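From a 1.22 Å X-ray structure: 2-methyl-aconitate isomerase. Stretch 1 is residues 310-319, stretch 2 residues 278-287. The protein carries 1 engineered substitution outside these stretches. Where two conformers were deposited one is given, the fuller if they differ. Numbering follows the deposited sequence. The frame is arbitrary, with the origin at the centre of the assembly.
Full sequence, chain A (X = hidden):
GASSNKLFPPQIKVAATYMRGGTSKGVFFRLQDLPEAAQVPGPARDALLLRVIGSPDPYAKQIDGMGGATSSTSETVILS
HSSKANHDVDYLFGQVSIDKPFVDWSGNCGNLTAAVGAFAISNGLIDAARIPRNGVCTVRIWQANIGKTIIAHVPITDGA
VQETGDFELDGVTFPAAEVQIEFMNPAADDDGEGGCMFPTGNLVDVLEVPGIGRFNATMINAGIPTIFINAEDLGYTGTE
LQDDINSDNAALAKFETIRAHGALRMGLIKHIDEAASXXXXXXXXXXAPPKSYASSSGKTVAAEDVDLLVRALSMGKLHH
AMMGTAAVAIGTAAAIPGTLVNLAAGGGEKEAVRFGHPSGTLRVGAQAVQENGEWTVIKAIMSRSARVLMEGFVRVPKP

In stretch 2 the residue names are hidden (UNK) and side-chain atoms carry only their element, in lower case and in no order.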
ATOM      1  N   VAL A 310     -19.524 -14.472   5.169  1.00 12.19           N
ATOM      2  CA  VAL A 310     -19.396 -14.123   3.761  1.00 12.17           C
ATOM      3  C   VAL A 310     -17.975 -13.689   3.459  1.00 13.40           C
ATOM      4  O   VAL A 310     -17.401 -12.864   4.176  1.00 13.77           O
ATOM      5  CB  VAL A 310     -20.351 -12.984   3.330  1.00 12.76           C
ATOM      6  CG1 VAL A 310     -20.314 -12.829   1.810  1.00 12.93           C
ATOM      7  CG2 VAL A 310     -21.787 -13.233   3.805  1.00 14.03           C
ATOM      8  N   ARG A 311     -17.418 -14.257   2.397  1.00 12.60           N
ATOM      9  CA  ARG A 311     -16.123 -13.850   1.861  1.00 12.71           C
ATOM     10  C   ARG A 311     -16.376 -13.389   0.438  1.00 12.24           C
ATOM     11  O   ARG A 311     -17.156 -14.011  -0.278  1.00 14.86           O
ATOM     12  CB  ARG A 311     -15.170 -15.037   1.851  1.00 14.19           C
ATOM     13  CG  ARG A 311     -14.218 -15.091   3.028  1.00 14.95           C
ATOM     14  CD  ARG A 311     -14.908 -15.118   4.379  1.00 15.12           C
ATOM     15  NE  ARG A 311     -13.924 -15.378   5.424  1.00 13.96           N
ATOM     16  CZ  ARG A 311     -14.134 -15.204   6.725  1.00 14.12           C
ATOM     17  NH1 ARG A 311     -15.306 -14.781   7.178  1.00 14.63           N
ATOM     18  NH2 ARG A 311     -13.163 -15.474   7.576  1.00 15.59           N
ATOM     19  N   ALA A 312     -15.732 -12.312   0.004  1.00 12.40           N
ATOM     20  CA  ALA A 312     -15.932 -11.840  -1.361  1.00 11.95           C
ATOM     21  C   ALA A 312     -14.609 -11.583  -2.049  1.00 11.68           C
ATOM     22  O   ALA A 312     -13.600 -11.302  -1.394  1.00 12.79           O
ATOM     23  CB  ALA A 312     -16.773 -10.580  -1.374  1.00 13.79           C
ATOM     24  N   LEU A 313     -14.612 -11.682  -3.372  1.00 11.93           N
ATOM     25  CA  LEU A 313     -13.454 -11.290  -4.163  1.00 12.30           C
ATOM     26  C   LEU A 313     -13.685  -9.939  -4.797  1.00 12.06           C
ATOM     27  O   LEU A 313     -14.816  -9.573  -5.112  1.00 13.08           O
ATOM     28  CB  LEU A 313     -13.162 -12.317  -5.267  1.00 14.19           C
ATOM     29  CG  LEU A 313     -12.413 -13.573  -4.833  1.00 15.26           C
ATOM     30  CD1 LEU A 313     -13.363 -14.565  -4.174  1.00 15.95           C
ATOM     31  CD2 LEU A 313     -11.702 -14.207  -6.027  1.00 17.67           C
ATOM     32  N   SER A 314     -12.604  -9.194  -4.974  1.00 12.74           N
ATOM     33  CA  SER A 314     -12.668  -7.957  -5.735  1.00 12.91           C
ATOM     34  C   SER A 314     -11.432  -7.872  -6.600  1.00 11.52           C
ATOM     35  O   SER A 314     -10.316  -8.046  -6.115  1.00 12.65           O
ATOM     36  CB  SER A 314     -12.764  -6.745  -4.813  1.00 14.76           C
ATOM     37  OG  SER A 314     -13.045  -5.568  -5.557  1.00 15.77           O
ATOM     38  N   MET A 315     -11.643  -7.639  -7.887  1.00 12.16           N
ATOM     39  CA  MET A 315     -10.538  -7.515  -8.835  1.00 12.16           C
ATOM     40  C   MET A 315      -9.592  -8.717  -8.782  1.00 13.84           C
ATOM     41  O   MET A 315      -8.379  -8.559  -8.904  1.00 16.50           O
ATOM     42  CB  MET A 315      -9.773  -6.196  -8.622  1.00 14.15           C
ATOM     43  CG  MET A 315     -10.675  -4.948  -8.587  1.00 16.10           C
ATOM     44  SD  MET A 315     -11.664  -4.706 -10.074  1.00 17.73           S
ATOM     45  CE  MET A 315     -10.371  -4.243 -11.240  1.00 23.34           C
ATOM     46  N   GLY A 316     -10.146  -9.909  -8.571  1.00 12.91           N
ATOM     47  CA  GLY A 316      -9.384 -11.135  -8.669  1.00 14.33           C
ATOM     48  C   GLY A 316      -8.675 -11.589  -7.407  1.00 16.98           C
ATOM     49  O   GLY A 316      -7.854 -12.509  -7.454  1.00 20.96           O
ATOM     50  N   LYS A 317      -8.977 -10.965  -6.274  1.00 14.00           N
ATOM     51  CA  LYS A 317      -8.385 -11.372  -5.006  1.00 12.96           C
ATOM     52  C   LYS A 317      -9.448 -11.418  -3.932  1.00 12.54           C
ATOM     53  O   LYS A 317     -10.395 -10.641  -3.974  1.00 12.15           O
ATOM     54  CB  LYS A 317      -7.310 -10.370  -4.578  1.00 13.95           C
ATOM     55  CG  LYS A 317      -6.077 -10.349  -5.471  1.00 17.57           C
ATOM     56  CD  LYS A 317      -5.229 -11.585  -5.256  1.00 20.70           C
ATOM     57  CE  LYS A 317      -4.097 -11.655  -6.274  1.00 22.17           C
ATOM     58  NZ  LYS A 317      -3.191 -10.477  -6.164  1.00 31.79           N
ATOM     59  N   LEU A 318      -9.296 -12.315  -2.964  1.00 11.77           N
ATOM     60  CA  LEU A 318     -10.140 -12.271  -1.781  1.00 12.21           C
ATOM     61  C   LEU A 318      -9.951 -10.929  -1.078  1.00 12.26           C
ATOM     62  O   LEU A 318      -8.826 -10.526  -0.774  1.00 12.39           O
ATOM     63  CB  LEU A 318      -9.802 -13.417  -0.823  1.00 13.25           C
ATOM     64  CG  LEU A 318     -10.815 -13.554   0.312  1.00 14.76           C
ATOM     65  CD1 LEU A 318     -12.088 -14.208  -0.213  1.00 18.55           C
ATOM     66  CD2 LEU A 318     -10.246 -14.345   1.483  1.00 16.44           C
ATOM     67  N   HIS A 319     -11.061 -10.249  -0.826  1.00 11.72           N
ATOM     68  CA  HIS A 319     -11.061  -8.948  -0.186  1.00 11.48           C
ATOM     69  C   HIS A 319     -10.725  -9.073   1.296  1.00 12.34           C
ATOM     70  O   HIS A 319     -11.142 -10.016   1.967  1.00 11.97           O
ATOM     71  CB  HIS A 319     -12.430  -8.300  -0.387  1.00 11.51           C
ATOM     72  CG  HIS A 319     -12.487  -6.856  -0.020  1.00 11.38           C
ATOM     73  ND1 HIS A 319     -12.696  -6.427   1.279  1.00 12.15           N
ATOM     74  CD2 HIS A 319     -12.400  -5.734  -0.772  1.00 13.38           C
ATOM     75  CE1 HIS A 319     -12.718  -5.113   1.304  1.00 12.20           C
ATOM     76  NE2 HIS A 319     -12.534  -4.662   0.069  1.00 12.74           N
ATOM     77  N   UNK A 278     -14.035  -6.770 -18.120  1.00 15.98           N
ATOM     78  CA  UNK A 278     -15.045  -6.313 -17.168  1.00 17.47           C
ATOM     79  C   UNK A 278     -14.781  -6.986 -15.819  1.00 14.90           C
ATOM     80  O   UNK A 278     -15.467  -7.937 -15.441  1.00 15.71           O
ATOM     81  n   UNK A 278     -20.040  -6.203 -16.523  1.00 29.86           N
ATOM     82  n   UNK A 278     -20.841  -5.148 -18.401  1.00 36.83           N
ATOM     83  c   UNK A 278     -20.939  -5.417 -17.107  1.00 37.10           C
ATOM     84  c   UNK A 278     -18.904  -6.800 -17.219  1.00 26.79           C
ATOM     85  c   UNK A 278     -16.438  -6.676 -17.691  1.00 20.47           C
ATOM     86  n   UNK A 278     -21.937  -4.908 -16.400  1.00 38.15           N
ATOM     87  c   UNK A 278     -17.601  -6.068 -16.921  1.00 22.94           C
ATOM     88  N   UNK A 279     -13.787  -6.481 -15.099  1.00 15.84           N
ATOM     89  CA  UNK A 279     -13.310  -7.122 -13.875  0.66 14.72           C
ATOM     90  C   UNK A 279     -14.038  -6.672 -12.613  1.00 15.10           C
ATOM     91  O   UNK A 279     -14.080  -7.391 -11.621  1.00 14.56           O
ATOM     92  c   UNK A 279     -10.931  -7.662 -14.667  0.66 16.83           C
ATOM     93  c   UNK A 279     -11.809  -6.875 -13.701  0.66 14.84           C
ATOM     94  o   UNK A 279     -10.435  -9.540 -13.260  0.66 20.24           O
ATOM     95  c   UNK A 279     -10.877  -9.143 -14.342  0.66 18.85           C
ATOM     96  n   UNK A 279     -11.334  -9.970 -15.274  0.66 18.00           N
ATOM     97  N   UNK A 280     -14.599  -5.474 -12.651  1.00 14.66           N
ATOM     98  CA  UNK A 280     -15.128  -4.818 -11.457  1.00 15.94           C
ATOM     99  C   UNK A 280     -16.527  -5.297 -11.108  1.00 16.58           C
ATOM    100  O   UNK A 280     -16.873  -5.425  -9.941  1.00 16.08           O
ATOM    101  n   UNK A 280     -16.195  -0.787  -9.316  1.00 16.68           N
ATOM    102  c   UNK A 280     -15.737  -1.734  -8.514  1.00 16.53           C
ATOM    103  n   UNK A 280     -15.295  -2.734  -9.259  1.00 17.02           N
ATOM    104  c   UNK A 280     -16.047  -1.195 -10.616  1.00 15.31           C
ATOM    105  c   UNK A 280     -15.088  -3.314 -11.731  1.00 17.26           C
ATOM    106  c   UNK A 280     -15.498  -2.433 -10.592  1.00 15.32           C
ATOM    107  N   UNK A 281     -17.325  -5.587 -12.121  1.00 15.70           N
ATOM    108  CA  UNK A 281     -18.665  -6.103 -11.899  1.00 16.07           C
ATOM    109  C   UNK A 281     -18.907  -7.260 -12.862  1.00 17.16           C
ATOM    110  O   UNK A 281     -18.379  -7.254 -13.976  1.00 18.27           O
ATOM    111  c   UNK A 281     -19.597  -3.900 -11.068  1.00 20.50           C
ATOM    112  c   UNK A 281     -19.730  -4.994 -12.109  1.00 20.38           C
ATOM    113  o   UNK A 281     -19.558  -4.402 -13.403  1.00 27.95           O
ATOM    114  N   UNK A 282     -19.659  -8.283 -12.437  1.00 14.62           N
ATOM    115  CA  UNK A 282     -20.199  -8.478 -11.090  1.00 15.42           C
ATOM    116  C   UNK A 282     -19.110  -8.918 -10.123  1.00 14.86           C
ATOM    117  O   UNK A 282     -18.023  -9.334 -10.544  1.00 15.28           O
ATOM    118  c   UNK A 282     -19.991  -9.411 -13.327  1.00 16.78           C
ATOM    119  c   UNK A 282     -20.558 -10.449 -12.392  1.00 15.96           C
ATOM    120  c   UNK A 282     -21.185  -9.630 -11.287  1.00 15.71           C
ATOM    121  N   UNK A 283     -19.409  -8.829  -8.834  1.00 13.10           N
ATOM    122  CA  UNK A 283     -18.566  -9.422  -7.806  1.00 13.22           C
ATOM    123  C   UNK A 283     -18.963 -10.880  -7.597  1.00 12.72           C
ATOM    124  O   UNK A 283     -20.092 -11.284  -7.921  1.00 14.88           O
ATOM    125  c   UNK A 283     -16.958  -6.910  -6.984  1.00 12.66           C
ATOM    126  c   UNK A 283     -16.615  -5.424  -6.948  1.00 13.99           C
ATOM    127  c   UNK A 283     -18.744  -8.652  -6.494  1.00 14.19           C
ATOM    128  n   UNK A 283     -15.225  -5.175  -7.458  1.00 15.37           N
ATOM    129  c   UNK A 283     -18.415  -7.164  -6.609  1.00 13.66           C
ATOM    130  N   UNK A 284     -18.041 -11.669  -7.055  1.00 13.31           N
ATOM    131  CA  UNK A 284     -18.340 -13.033  -6.641  1.00 13.73           C
ATOM    132  C   UNK A 284     -17.992 -13.215  -5.165  1.00 12.52           C
ATOM    133  O   UNK A 284     -16.984 -12.688  -4.677  1.00 13.77           O
ATOM    134  c   UNK A 284     -18.048 -15.504  -7.183  1.00 16.74           C
ATOM    135  c   UNK A 284     -16.105 -13.888  -7.526  1.00 16.09           C
ATOM    136  c   UNK A 284     -17.708 -16.509  -8.272  1.00 18.27           C
ATOM    137  c   UNK A 284     -17.623 -14.077  -7.539  1.00 14.49           C
ATOM    138  N   UNK A 285     -18.849 -13.939  -4.455  1.00 13.26           N
ATOM    139  CA  UNK A 285     -18.718 -14.141  -3.018  1.00 12.48           C
ATOM    140  C   UNK A 285     -19.192 -15.530  -2.639  1.00 13.20           C
ATOM    141  O   UNK A 285     -19.976 -16.159  -3.358  1.00 15.79           O
ATOM    142  c   UNK A 285     -19.517 -13.094  -2.265  1.00 15.51           C
ATOM    143  N   UNK A 286     -18.716 -16.016  -1.507  1.00 13.33           N
ATOM    144  CA  UNK A 286     -19.182 -17.297  -1.000  1.00 13.48           C
ATOM    145  C   UNK A 286     -19.663 -17.183   0.439  1.00 13.29           C
ATOM    146  O   UNK A 286     -19.157 -16.362   1.213  1.00 14.18           O
ATOM    147  c   UNK A 286     -14.235 -17.943   0.392  1.00 19.04           C
ATOM    148  c   UNK A 286     -15.834 -17.523  -1.336  1.00 15.68           C
ATOM    149  c   UNK A 286     -18.178 -18.442  -1.234  1.00 14.46           C
ATOM    150  c   UNK A 286     -16.457 -18.820   0.565  1.00 16.93           C
ATOM    151  c   UNK A 286     -14.559 -17.370  -0.815  1.00 18.48           C
ATOM    152  c   UNK A 286     -16.805 -18.234  -0.642  1.00 16.09           C
ATOM    153  c   UNK A 286     -15.182 -18.670   1.085  1.00 18.40           C
ATOM    154  N   UNK A 287     -20.667 -17.995   0.774  1.00 13.50           N
ATOM    155  CA  UNK A 287     -21.389 -17.849   2.033  1.00 13.59           C
ATOM    156  C   UNK A 287     -21.439 -19.167   2.798  1.00 14.31           C
ATOM    157  O   UNK A 287     -21.319 -20.244   2.209  1.00 14.90           O
ATOM    158  c   UNK A 287     -22.847 -17.351   1.802  1.00 15.08           C
ATOM    159  c   UNK A 287     -23.710 -18.421   1.118  1.00 15.68           C
ATOM    160  c   UNK A 287     -22.845 -16.074   0.985  1.00 16.19           C
TER
HETATM  161  O   HOH W   1     -14.324  -7.593  -8.900  1.00 13.94           O
HETATM  162  O   HOH W   2      -8.372  -7.675 -11.906  1.00 38.79           O
HETATM  163  O   HOH W   3     -15.307 -10.018  -7.805  1.00 13.90           O

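Position 278 carries three carbons, a nitrogen, and then a carbon bearing two more nitrogens, a guanidinium on an extended chain that stays clear of stretch 1. It is Arg278. At position 279 three carbons follow CA, the third carrying one oxygen and one nitrogen, which gives an amide; CB lies 3.9 Å from Met315 CE. This is Gln279, whose OE1 is linked to Met315 O through water 2, the second link being weak.

Position 280 has one carbon and then a five-membered ring of three carbons and two nitrogens, an imidazole. Its CA is 3.7 Å from Met315 SD, and the sulfur sits obliquely to the ring of what is therefore His280. Position 281, one carbon bearing an oxygen and a carbon, points away from stretch 1 and is Thr281; its backbone O receives a weak hydrogen bond from Arg278 NE. At 282 three carbons close onto the backbone nitrogen, so the residue is Pro282, preceded by a cis peptide bond and out of reach of stretch 1.

Position 283 has four carbons in a row ending in a nitrogen that comes near the Ser314 hydroxyl, which makes it Lys283. Its NZ donates to Ser314 OG at 2.9 Å and to His280 ND1 at 3.0 Å, joining the end of one strand to the loop before the other. Water 1 reinforces this junction, accepting from Lys283 NZ and Met315 N and donating to Gln279 O.

Four carbons at position 284, forked at the first with one arm two carbons long and packed against Leu313 CB, identify Ile284. Its CG2 lies 4.0 Å from Leu313 CB, while its backbone O accepts from Leu313 N at 2.9 Å in an almost straight bond. Position 285 has a single side-chain carbon, set against Ala312 CB at 3.8 Å, hence Ala285; the two CA atoms of this pair approach to 4.0 Å.

One carbon and a six-carbon ring with Arg311 CB over one face, 3.7 Å from the ring centroid, make position 286 Phe286. Leu318 CD1 reaches its CE1 at 4.1 Å. Position 287, one carbon carrying two others beside the Val310 side chain, is Val287, with CG1 4.1 Å from Val310 CG2.

The contact is an antiparallel strand pairing. Phe286 N to Arg311 O (2.8 Å) and Arg311 N to Phe286 O (3.0 Å) set the register, pairing Arg311 with Phe286 and Ala312 with Ala285. The alternation of each strand then places Val310, Ala312, Ala285 and Val287 on one face and Arg311, Leu313, Ile284 and Phe286 on the other. At the end of the pairing water 3 bridges Leu313 O and Ile284 N, and Lys283 NZ reaches Ser314 OG; water 1 carries the contact on to Met315 N in the loop.

Stretch 2, residues 278-287: RQHTPKIAFV
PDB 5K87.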